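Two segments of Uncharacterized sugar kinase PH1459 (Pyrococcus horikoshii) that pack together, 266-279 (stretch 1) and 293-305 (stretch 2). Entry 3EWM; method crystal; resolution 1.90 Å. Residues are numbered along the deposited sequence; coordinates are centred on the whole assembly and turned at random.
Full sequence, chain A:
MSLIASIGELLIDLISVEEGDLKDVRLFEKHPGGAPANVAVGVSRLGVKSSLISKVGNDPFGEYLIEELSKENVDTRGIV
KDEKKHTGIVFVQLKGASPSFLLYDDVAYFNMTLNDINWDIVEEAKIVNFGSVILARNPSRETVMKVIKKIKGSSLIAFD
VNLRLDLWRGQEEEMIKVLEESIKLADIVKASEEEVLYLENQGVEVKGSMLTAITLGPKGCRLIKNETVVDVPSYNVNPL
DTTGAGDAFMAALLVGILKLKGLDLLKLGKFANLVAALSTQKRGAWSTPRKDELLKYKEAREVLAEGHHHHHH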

# COMPACT_ATOMS: atom_id res chain seq x y z
N LEU A 266 24.85 10.59 32.33
CA LEU A 266 25.81 11.41 31.59
C LEU A 266 26.50 10.66 30.44
O LEU A 266 26.55 11.16 29.32
CB LEU A 266 26.85 12.02 32.54
CG LEU A 266 26.29 13.13 33.44
CD1 LEU A 266 27.39 13.67 34.33
CD2 LEU A 266 25.68 14.27 32.59
N LYS A 267 27.01 9.46 30.72
CA LYS A 267 27.70 8.67 29.69
C LYS A 267 26.70 8.28 28.61
O LYS A 267 27.00 8.34 27.41
CB LYS A 267 28.32 7.42 30.30
CG LYS A 267 29.55 7.69 31.16
CD LYS A 267 30.02 6.40 31.84
CE LYS A 267 31.05 6.69 32.93
NZ LYS A 267 32.33 7.16 32.34
N LEU A 268 25.51 7.89 29.05
CA LEU A 268 24.45 7.49 28.16
C LEU A 268 23.98 8.69 27.32
O LEU A 268 23.89 8.59 26.11
CB LEU A 268 23.32 6.92 29.00
CG LEU A 268 22.09 6.37 28.31
CD1 LEU A 268 22.47 5.28 27.33
CD2 LEU A 268 21.18 5.84 29.44
N GLY A 269 23.74 9.82 27.98
CA GLY A 269 23.35 11.06 27.29
C GLY A 269 24.34 11.52 26.23
O GLY A 269 23.94 11.83 25.10
N LYS A 270 25.61 11.58 26.59
CA LYS A 270 26.66 11.97 25.64
C LYS A 270 26.77 10.99 24.46
O LYS A 270 26.97 11.41 23.33
CB LYS A 270 28.02 12.15 26.34
CG LYS A 270 28.04 13.19 27.49
CD LYS A 270 27.63 14.60 27.03
CE LYS A 270 26.21 14.99 27.46
NZ LYS A 270 25.97 16.45 27.22
N PHE A 271 26.59 9.70 24.73
CA PHE A 271 26.64 8.69 23.66
C PHE A 271 25.44 8.83 22.73
O PHE A 271 25.59 8.93 21.52
CB PHE A 271 26.75 7.26 24.21
CG PHE A 271 26.73 6.19 23.13
CD1 PHE A 271 27.77 6.12 22.19
CD2 PHE A 271 25.69 5.28 23.06
CE1 PHE A 271 27.76 5.16 21.19
CE2 PHE A 271 25.67 4.29 22.07
CZ PHE A 271 26.71 4.23 21.13
N ALA A 272 24.23 8.86 23.32
CA ALA A 272 23.02 8.97 22.52
C ALA A 272 22.99 10.28 21.74
O ALA A 272 22.58 10.31 20.57
CB ALA A 272 21.77 8.80 23.40
N ASN A 273 23.48 11.35 22.37
CA ASN A 273 23.56 12.64 21.69
C ASN A 273 24.46 12.56 20.45
O ASN A 273 24.09 13.04 19.37
CB ASN A 273 24.06 13.74 22.64
CG ASN A 273 23.78 15.14 22.12
OD1 ASN A 273 22.84 15.36 21.36
ND2 ASN A 273 24.57 16.10 22.56
N LEU A 274 25.63 11.94 20.61
CA LEU A 274 26.61 11.82 19.52
C LEU A 274 26.06 10.99 18.38
O LEU A 274 26.18 11.36 17.22
CB LEU A 274 27.93 11.23 20.03
CG LEU A 274 28.96 10.85 18.96
CD1 LEU A 274 29.50 12.08 18.26
CD2 LEU A 274 30.09 10.03 19.56
N VAL A 275 25.45 9.85 18.72
CA VAL A 275 24.82 8.99 17.71
C VAL A 275 23.74 9.74 16.93
O VAL A 275 23.76 9.71 15.69
CB VAL A 275 24.29 7.69 18.32
CG1 VAL A 275 23.45 6.87 17.25
CG2 VAL A 275 25.45 6.87 18.86
N ALA A 276 22.82 10.39 17.64
CA ALA A 276 21.79 11.21 17.00
C ALA A 276 22.40 12.30 16.13
O ALA A 276 21.99 12.46 14.98
CB ALA A 276 20.83 11.82 18.02
N ALA A 277 23.38 13.02 16.67
CA ALA A 277 24.03 14.10 15.93
C ALA A 277 24.61 13.56 14.62
O ALA A 277 24.34 14.09 13.54
CB ALA A 277 25.13 14.75 16.77
N LEU A 278 25.38 12.48 14.75
CA LEU A 278 26.01 11.86 13.58
C LEU A 278 24.98 11.27 12.62
O LEU A 278 25.21 11.25 11.41
CB LEU A 278 27.04 10.80 13.99
CG LEU A 278 28.36 11.18 14.67
CD1 LEU A 278 29.27 9.97 14.68
CD2 LEU A 278 29.06 12.37 14.01
N SER A 279 23.84 10.81 13.14
CA SER A 279 22.78 10.28 12.27
C SER A 279 22.24 11.31 11.30
O SER A 279 21.72 10.95 10.23
CB SER A 279 21.61 9.69 13.07
OG SER A 279 20.79 10.70 13.62
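Stretch 2 293-305: ELLKYKEAREVLA

Stretch 2 enters in a helix that includes Glu293 and Leu294 and begins earlier in the chain, passes through a type I beta turn from Leu294 to Tyr297, closed by Tyr297 N to Leu294 O at 2.9 Å, and starts a second helix at Lys298. Tyr297, with phi/psi of -117/142°, leaves helical geometry and occupies the N-cap position. Helix 298-304 crosses helix 266-279 at -120°, with the axes 8.4 Å apart at closest approach; the angle between their N-to-C directions is 120°, so the two helices run obliquely counter to each other. The register agrees: Lys267 CA lies 7.1 Å from Glu302 CA, Phe271 CA 5.4 Å from Ala300 CA, and Val275 CA 7.5 Å from Leu294 CA. The small side chain at Ala300 accompanies the shortest of these three spacings.

Phe271 points sideways at CB, but its t rotamer (chi1 177°) carries the ring into a hole formed by Val303, Ala300, Leu304 and Leu294. With chi2 at 64°, one ring face meets Val303: its CB stands 4.0 Å from the Phe271 ring centroid, 13° off the normal, a CH-pi contact. Ala300 CA lies at the ring edge, 3.6 Å from Phe271 CD1, and Leu304 CD2 is 3.8 Å from Phe271 CZ. Val303 is itself t (chi1 171°), and its CG2 packs 3.6 Å from Phe271 CB.

Leu294 provides the reciprocal knob. Its CB also points sideways, yet chi1 of -75° (m) and chi2 of 159° (t) bring the side-chain end nearer, among Val275, Leu274, Leu278 and Phe271. Leu294 CD2 reaches 3.5 Å from Leu278 CD1 and 3.7 Å from Val275 CG2.

Leu274 (t, p) points toward stretch 2 and places CD1 over the Tyr297 ring and CD2 among Tyr297 CB, Ala300 and Leu294. Leu274 CD1 lies 4.2 Å from the Tyr297 ring centroid and 18° off the normal, while Leu274 CD2 approaches Tyr297 CB at 3.5 Å and Ala300 CB at 3.7 Å. Tyr297, m at chi1 with chi2 of -92°, thereby covers Leu274 with a ring face; Leu278 (m, t) extends CD1 to 3.8 Å from Tyr297 CE2.

Polar links lie toward the other end. Lys267 NZ forms a salt bridge with Glu302 OE2 at 2.7 Å, although the modelled ammonium is crowded and its position less certain. No direct hydrogen bond joins the stretches, but one water donates to both Lys267 O (2.6 Å from the water O) and Glu299 O (2.8 Å from the same O), bridging the two backbones.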

# COMPACT_ATOMS: atom_id res chain seq x y z
N GLU A 293 32.75 4.35 12.73
CA GLU A 293 32.73 5.81 12.68
C GLU A 293 32.69 6.43 14.07
O GLU A 293 33.34 7.44 14.32
CB GLU A 293 31.51 6.34 11.96
CG GLU A 293 31.20 5.75 10.62
CD GLU A 293 29.82 6.19 10.18
OE1 GLU A 293 28.99 5.33 9.86
OE2 GLU A 293 29.58 7.42 10.23
N LEU A 294 31.90 5.83 14.96
CA LEU A 294 31.70 6.35 16.31
C LEU A 294 32.95 6.22 17.16
O LEU A 294 33.20 7.06 18.03
CB LEU A 294 30.53 5.65 16.99
CG LEU A 294 29.14 6.08 16.51
CD1 LEU A 294 28.13 4.99 16.85
CD2 LEU A 294 28.68 7.42 17.07
N LEU A 295 33.73 5.18 16.91
CA LEU A 295 34.94 4.92 17.67
C LEU A 295 35.98 6.06 17.56
O LEU A 295 36.85 6.17 18.41
CB LEU A 295 35.55 3.58 17.27
CG LEU A 295 35.34 2.31 18.12
CD1 LEU A 295 34.18 2.36 19.08
CD2 LEU A 295 35.22 1.14 17.20
N LYS A 296 35.83 6.91 16.55
CA LYS A 296 36.70 8.09 16.37
C LYS A 296 36.43 9.19 17.41
O LYS A 296 37.19 10.16 17.49
CB LYS A 296 36.53 8.67 14.96
CG LYS A 296 36.52 7.63 13.83
CD LYS A 296 37.91 7.22 13.38
CE LYS A 296 38.46 8.17 12.32
NZ LYS A 296 39.79 7.68 11.81
N TYR A 297 35.36 9.02 18.18
CA TYR A 297 34.93 9.99 19.19
C TYR A 297 35.00 9.38 20.58
O TYR A 297 34.65 8.21 20.75
CB TYR A 297 33.50 10.46 18.93
CG TYR A 297 33.32 11.13 17.59
CD1 TYR A 297 33.44 12.51 17.46
CD2 TYR A 297 33.04 10.37 16.45
CE1 TYR A 297 33.27 13.12 16.21
CE2 TYR A 297 32.88 10.98 15.20
CZ TYR A 297 33.00 12.35 15.09
OH TYR A 297 32.84 12.94 13.86
N LYS A 298 35.41 10.18 21.56
CA LYS A 298 35.59 9.66 22.91
C LYS A 298 34.26 9.38 23.61
O LYS A 298 34.17 8.46 24.43
CB LYS A 298 36.52 10.56 23.75
CG LYS A 298 35.86 11.52 24.74
CD LYS A 298 35.92 12.97 24.27
CE LYS A 298 35.60 13.92 25.41
NZ LYS A 298 35.58 15.35 24.99
N GLU A 299 33.22 10.14 23.28
CA GLU A 299 31.88 9.95 23.85
C GLU A 299 31.29 8.58 23.49
O GLU A 299 30.43 8.05 24.20
CB GLU A 299 30.91 11.05 23.40
CG GLU A 299 31.29 12.48 23.81
CD GLU A 299 32.40 13.07 22.95
OE1 GLU A 299 32.95 14.12 23.35
OE2 GLU A 299 32.72 12.49 21.89
N ALA A 300 31.77 8.01 22.39
CA ALA A 300 31.33 6.71 21.93
C ALA A 300 32.22 5.61 22.46
O ALA A 300 31.76 4.52 22.74
CB ALA A 300 31.29 6.65 20.42
N ARG A 301 33.52 5.92 22.59
CA ARG A 301 34.47 4.95 23.13
C ARG A 301 34.15 4.53 24.57
O ARG A 301 34.40 3.40 24.96
CB ARG A 301 35.90 5.47 23.01
CG ARG A 301 36.46 5.36 21.61
CD ARG A 301 37.98 5.50 21.59
NE ARG A 301 38.42 6.81 22.08
CZ ARG A 301 38.55 7.90 21.33
NH1 ARG A 301 38.26 7.88 20.03
NH2 ARG A 301 38.97 9.03 21.88
N GLU A 302 33.57 5.44 25.34
CA GLU A 302 33.10 5.12 26.67
C GLU A 302 32.15 3.92 26.66
O GLU A 302 32.30 2.98 27.45
CB GLU A 302 32.42 6.35 27.28
CG GLU A 302 31.89 6.12 28.66
CD GLU A 302 32.96 6.26 29.72
OE1 GLU A 302 33.66 7.31 29.74
OE2 GLU A 302 33.09 5.32 30.55
N VAL A 303 31.19 3.93 25.73
CA VAL A 303 30.15 2.91 25.64
C VAL A 303 30.59 1.72 24.79
O VAL A 303 30.40 0.57 25.19
CB VAL A 303 28.82 3.49 25.08
CG1 VAL A 303 27.81 2.38 24.78
CG2 VAL A 303 28.23 4.51 26.03
N LEU A 304 31.17 1.99 23.63
CA LEU A 304 31.41 0.93 22.67
C LEU A 304 32.76 0.24 22.85
O LEU A 304 32.88 -0.94 22.57
CB LEU A 304 31.23 1.40 21.22
CG LEU A 304 29.89 2.01 20.80
CD1 LEU A 304 29.93 2.44 19.34
CD2 LEU A 304 28.72 1.06 21.05
N ALA A 305 33.77 0.98 23.33
CA ALA A 305 35.13 0.43 23.47
C ALA A 305 35.56 0.29 24.93
O ALA A 305 34.74 0.03 25.81
CB ALA A 305 36.12 1.28 22.70
O HOH W 1 29.52 8.44 26.77